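Local coordinates for protein Rab3 interacting molecule variant 2 (Drosophila melanogaster, PDB 4TS6) that probably acts at presynaptic active zones in synaptic vesicle release, as RIM proteins do, and carries a C2A domain, at residues A[113-117]-A[118-122]; A[82-86]-A[87-91]. All coordinates share one frame; numbering follows the deposited sequence.

Interaction 1: A[113-117]-A[118-122]; sequences VVIDL and AHHIL
Asp116 OD2 meets the His119 imidazole at the ring's edge, near its plane, 3.7 Å from His119 CD2. The two side chains run side by side and point the same way, with carboxylate and ring planes 66° apart. Five residues on from Ile115, the His120 ring meets its methyl CG2 obliquely, CD2 of the ring lying 3.9 Å from it. Leu122 N lies in the plane of the His120 ring, at the edge, and donates to His120 ND1 at 3.0 Å; with NE2 hydrogen-bonded to Tyr129 OH, the ring is gripped at both nitrogens. His120 has CG anti to the backbone N (chi1 -154°), and this torsion carries CD2 to Ile115 CG2 near the end of strand 108-116.

The backbone beneath forms two overlapping type I-like turns as the chain leaves that strand of the C2 sandwich. His119 N bonds to Asp116 O at 3.1 Å, and His120 N to Leu117 O at 3.2 Å. Ala118 N donates a hydrogen bond to a water that lies beside Asp116 OD1, at a distance so short that the second bond is doubtful. On the buried side, Leu117 CD2 packs on Leu122 CD2 at 4.2 Å, and Ile115 and Leu122 both reach Leu16 of strand 11-19.

Asp116 and His119 make no salt bridge, so any attraction between them is likely to be modest. Because ND1 of His120 is an acceptor, a neutral ring would probably carry its proton on NE2, facing the tyrosine hydroxyl.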
loop_
_atom_site.group_PDB
_atom_site.type_symbol
_atom_site.label_atom_id
_atom_site.label_comp_id
_atom_site.label_asym_id
_atom_site.label_seq_id
_atom_site.Cartn_x
_atom_site.Cartn_y
_atom_site.Cartn_z
ATOM N N VAL A 113 0.727 3.286 -5.542
ATOM C CA VAL A 113 0.330 2.213 -6.439
ATOM C C VAL A 113 -1.173 2.193 -6.331
ATOM O O VAL A 113 -1.722 2.128 -5.230
ATOM C CB VAL A 113 0.918 0.858 -6.000
ATOM C CG1 VAL A 113 0.281 -0.286 -6.779
ATOM C CG2 VAL A 113 2.436 0.839 -6.210
ATOM N N VAL A 114 -1.845 2.315 -7.467
ATOM C CA VAL A 114 -3.297 2.316 -7.462
ATOM C C VAL A 114 -3.782 1.130 -8.271
ATOM O O VAL A 114 -3.405 0.960 -9.437
ATOM C CB VAL A 114 -3.875 3.625 -8.030
ATOM C CG1 VAL A 114 -5.393 3.590 -7.983
ATOM C CG2 VAL A 114 -3.381 4.802 -7.220
ATOM N N ILE A 115 -4.593 0.290 -7.648
ATOM C CA ILE A 115 -5.039 -0.920 -8.333
ATOM C C ILE A 115 -6.512 -0.851 -8.708
ATOM O O ILE A 115 -7.351 -0.569 -7.861
ATOM C CB ILE A 115 -4.711 -2.171 -7.506
ATOM C CG1 ILE A 115 -3.177 -2.354 -7.476
ATOM C CG2 ILE A 115 -5.366 -3.401 -8.114
ATOM C CD1 ILE A 115 -2.680 -3.393 -6.496
ATOM N N ASP A 116 -6.807 -1.072 -9.991
ATOM C CA ASP A 116 -8.184 -1.144 -10.484
ATOM C C ASP A 116 -8.689 -2.570 -10.231
ATOM O O ASP A 116 -8.415 -3.481 -11.008
ATOM C CB ASP A 116 -8.231 -0.805 -11.982
ATOM C CG ASP A 116 -9.638 -0.432 -12.473
ATOM O OD1 ASP A 116 -10.643 -0.841 -11.845
ATOM O OD2 ASP A 116 -9.733 0.271 -13.506
ATOM N N LEU A 117 -9.420 -2.760 -9.140
ATOM C CA LEU A 117 -9.727 -4.111 -8.668
ATOM C C LEU A 117 -10.603 -4.886 -9.634
ATOM O O LEU A 117 -10.604 -6.109 -9.621
ATOM C CB LEU A 117 -10.373 -4.065 -7.290
ATOM C CG LEU A 117 -9.456 -3.491 -6.217
ATOM C CD1 LEU A 117 -10.236 -3.141 -4.973
ATOM C CD2 LEU A 117 -8.389 -4.517 -5.905
ATOM N N ALA A 118 -11.345 -4.173 -10.471
ATOM C CA ALA A 118 -12.246 -4.827 -11.409
ATOM C C ALA A 118 -11.459 -5.732 -12.361
ATOM O O ALA A 118 -11.967 -6.758 -12.818
ATOM C CB ALA A 118 -13.041 -3.788 -12.184
ATOM N N HIS A 119 -10.206 -5.360 -12.626
ATOM C CA HIS A 119 -9.371 -6.080 -13.584
ATOM C C HIS A 119 -8.260 -6.916 -12.936
ATOM O O HIS A 119 -7.364 -7.407 -13.630
ATOM C CB HIS A 119 -8.790 -5.100 -14.608
ATOM C CG HIS A 119 -9.834 -4.295 -15.320
ATOM N ND1 HIS A 119 -10.839 -4.875 -16.068
ATOM C CD2 HIS A 119 -10.040 -2.958 -15.386
ATOM C CE1 HIS A 119 -11.614 -3.930 -16.569
ATOM N NE2 HIS A 119 -11.151 -2.757 -16.171
ATOM N N HIS A 120 -8.326 -7.090 -11.614
ATOM C CA HIS A 120 -7.343 -7.920 -10.907
ATOM C C HIS A 120 -7.860 -9.335 -10.597
ATOM O O HIS A 120 -9.048 -9.524 -10.347
ATOM C CB HIS A 120 -6.875 -7.228 -9.622
ATOM C CG HIS A 120 -5.503 -7.639 -9.187
ATOM N ND1 HIS A 120 -5.235 -8.864 -8.618
ATOM C CD2 HIS A 120 -4.316 -6.982 -9.245
ATOM C CE1 HIS A 120 -3.945 -8.948 -8.337
ATOM N NE2 HIS A 120 -3.367 -7.819 -8.709
ATOM N N ILE A 121 -6.956 -10.318 -10.609
ATOM C CA ILE A 121 -7.307 -11.727 -10.407
ATOM C C ILE A 121 -7.528 -12.061 -8.931
ATOM O O ILE A 121 -8.348 -12.916 -8.600
ATOM C CB ILE A 121 -6.226 -12.678 -11.011
ATOM C CG1 ILE A 121 -6.657 -14.146 -10.907
ATOM C CG2 ILE A 121 -4.870 -12.467 -10.356
ATOM C CD1 ILE A 121 -5.587 -15.151 -11.315
ATOM N N LEU A 122 -6.779 -11.392 -8.057
ATOM C CA LEU A 122 -6.933 -11.534 -6.605
ATOM C C LEU A 122 -6.661 -12.949 -6.094
ATOM O O LEU A 122 -7.506 -13.552 -5.430
ATOM C CB LEU A 122 -8.314 -11.042 -6.152
ATOM C CG LEU A 122 -8.612 -9.590 -6.531
ATOM C CD1 LEU A 122 -9.992 -9.189 -6.078
ATOM C CD2 LEU A 122 -7.580 -8.640 -5.956
HETATM O O HOH W 1 -12.412 -1.288 -10.111
#

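Interaction 2: A[82-86]-A[87-91]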
loop_
_atom_site.group_PDB
_atom_site.type_symbol
_atom_site.label_atom_id
_atom_site.label_comp_id
_atom_site.label_asym_id
_atom_site.label_seq_id
_atom_site.Cartn_x
_atom_site.Cartn_y
_atom_site.Cartn_z
ATOM N N SER A 82 -13.786 -5.877 4.930
ATOM C CA SER A 82 -14.899 -6.812 5.082
ATOM C C SER A 82 -16.188 -6.353 4.407
ATOM O O SER A 82 -16.294 -5.211 3.954
ATOM C CB SER A 82 -15.158 -7.047 6.573
ATOM O OG SER A 82 -13.971 -7.469 7.215
ATOM N N GLY A 83 -17.169 -7.250 4.330
ATOM C CA GLY A 83 -18.476 -6.897 3.790
ATOM C C GLY A 83 -18.498 -6.653 2.289
ATOM O O GLY A 83 -19.261 -5.808 1.804
ATOM N N LEU A 84 -17.712 -7.428 1.545
ATOM C CA LEU A 84 -17.569 -7.216 0.100
ATOM C C LEU A 84 -17.817 -8.482 -0.724
ATOM O O LEU A 84 -17.157 -9.496 -0.505
ATOM C CB LEU A 84 -16.149 -6.706 -0.196
ATOM C CG LEU A 84 -15.833 -5.326 0.382
ATOM C CD1 LEU A 84 -14.337 -5.037 0.386
ATOM C CD2 LEU A 84 -16.583 -4.252 -0.394
ATOM N N ARG A 85 -18.756 -8.436 -1.671
ATOM C CA ARG A 85 -18.834 -9.495 -2.678
ATOM C C ARG A 85 -17.760 -9.184 -3.697
ATOM O O ARG A 85 -17.337 -8.038 -3.815
ATOM C CB ARG A 85 -20.195 -9.517 -3.392
ATOM C CG ARG A 85 -21.393 -9.778 -2.486
ATOM C CD ARG A 85 -22.700 -9.562 -3.236
ATOM N NE ARG A 85 -22.785 -8.201 -3.761
ATOM C CZ ARG A 85 -23.771 -7.752 -4.532
ATOM N NH1 ARG A 85 -24.770 -8.552 -4.871
ATOM N NH2 ARG A 85 -23.742 -6.496 -4.966
ATOM N N ARG A 86 -17.312 -10.186 -4.440
ATOM C CA ARG A 86 -16.341 -9.927 -5.493
ATOM C C ARG A 86 -16.827 -8.783 -6.404
ATOM O O ARG A 86 -16.070 -7.873 -6.720
ATOM C CB ARG A 86 -16.072 -11.207 -6.305
ATOM C CG ARG A 86 -15.017 -11.040 -7.410
ATOM C CD ARG A 86 -13.801 -10.277 -6.897
ATOM N NE ARG A 86 -12.804 -10.003 -7.932
ATOM C CZ ARG A 86 -12.876 -8.992 -8.795
ATOM N NH1 ARG A 86 -11.918 -8.817 -9.695
ATOM N NH2 ARG A 86 -13.907 -8.156 -8.764
ATOM N N CYS A 87 -18.098 -8.807 -6.795
ATOM C CA CYS A 87 -18.582 -7.817 -7.755
ATOM C C CYS A 87 -18.604 -6.405 -7.171
ATOM O O CYS A 87 -18.558 -5.426 -7.917
ATOM C CB CYS A 87 -19.951 -8.213 -8.312
ATOM S SG CYS A 87 -21.228 -8.313 -7.062
ATOM N N ASP A 88 -18.641 -6.302 -5.841
ATOM C CA ASP A 88 -18.606 -5.006 -5.170
ATOM C C ASP A 88 -17.267 -4.304 -5.361
ATOM O O ASP A 88 -17.140 -3.109 -5.097
ATOM C CB ASP A 88 -18.894 -5.164 -3.673
ATOM C CG ASP A 88 -20.310 -5.566 -3.401
ATOM O OD1 ASP A 88 -21.216 -5.101 -4.127
ATOM O OD2 ASP A 88 -20.531 -6.367 -2.467
ATOM N N LEU A 89 -16.267 -5.046 -5.819
ATOM C CA LEU A 89 -14.943 -4.467 -6.012
ATOM C C LEU A 89 -14.873 -3.748 -7.354
ATOM O O LEU A 89 -13.959 -2.960 -7.600
ATOM C CB LEU A 89 -13.869 -5.552 -5.951
ATOM C CG LEU A 89 -13.764 -6.322 -4.633
ATOM C CD1 LEU A 89 -12.653 -7.348 -4.707
ATOM C CD2 LEU A 89 -13.534 -5.383 -3.484
ATOM N N ASN A 90 -15.844 -4.005 -8.220
ATOM C CA ASN A 90 -15.811 -3.396 -9.542
ATOM C C ASN A 90 -16.118 -1.926 -9.403
ATOM O O ASN A 90 -17.150 -1.554 -8.847
ATOM C CB ASN A 90 -16.801 -4.076 -10.480
ATOM C CG ASN A 90 -16.554 -5.560 -10.589
ATOM O OD1 ASN A 90 -15.431 -6.020 -10.381
ATOM N ND2 ASN A 90 -17.598 -6.323 -10.895
ATOM N N GLY A 91 -15.206 -1.090 -9.885
ATOM C CA GLY A 91 -15.392 0.344 -9.801
ATOM C C GLY A 91 -14.661 0.932 -8.605
ATOM O O GLY A 91 -14.489 2.155 -8.508
HETATM O O HOH W 2 -21.471 -4.529 -0.076
#
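Arg85 and Asp88 meet across a single helix-like turn in the loop that joins strands 74-81 and 93-100 of the C2 beta-sandwich. The guanidinium takes the carboxylate side-on: Arg85 NH2 reaches Asp88 OD1 at 3.0 Å, on its syn side, and Arg85 NE reaches Asp88 OD2 at 3.2 Å. Both bonds are nearly straight and lie close to the guanidinium plane, though the carboxylate is turned 38° against it. A bend at chi3 (-58°) folds the arginine back for this grip. OD2 also takes the backbone N-H of Arg85 at 2.8 Å, from the same face as NE, so it is gripped twice by one residue. Asp88 N returns a bond to Arg85 O, so Arg85 and Asp88 are joined by backbone and side chain alike. An alanine at Asp88 removes the carboxylate, which would probably leave the Arg85 N-H and guanidinium without their mate and the arginine side chain free to turn.

A bend at chi2 folds the Arg86 chain past Leu89, which it crosses at about a right angle, Arg86 CD against Leu89 CD1 at 3.8 Å. Arg86 NH2 donates to Asn90 OD1 at 3.1 Å, with amide and guanidinium planes 63° apart. NH1 reaches beyond the turn to the carbonyl of His120. Leu89 N bonds to Arg86 O, and Leu89 CD2 packs inward on Leu84 CD1. Over one face of the Arg85 guanidinium, offset toward its rim, sits Cys87 SG, 3.6 Å from Arg85 CZ.

Overall arrangement
From the N terminus, interaction 2 comes first: residues 82-91 turn between strand 74-81, at the edge of one sheet, and strand 93-100, inside the other. Interaction 1 follows after strand 108-116, where residues 117-122 cross back to strand 123-130 of the first sheet. The two are in series, neither nested nor crossing, so each closes its own short loop between the sheets of the sandwich. They meet at the same end, centres about 12 Å apart. The Arg86 side chain bridges them, and Leu122 CD1 packs on Leu89 CD1 at 3.5 Å, joining both crossovers near strand 11-19, which Leu122 also touches.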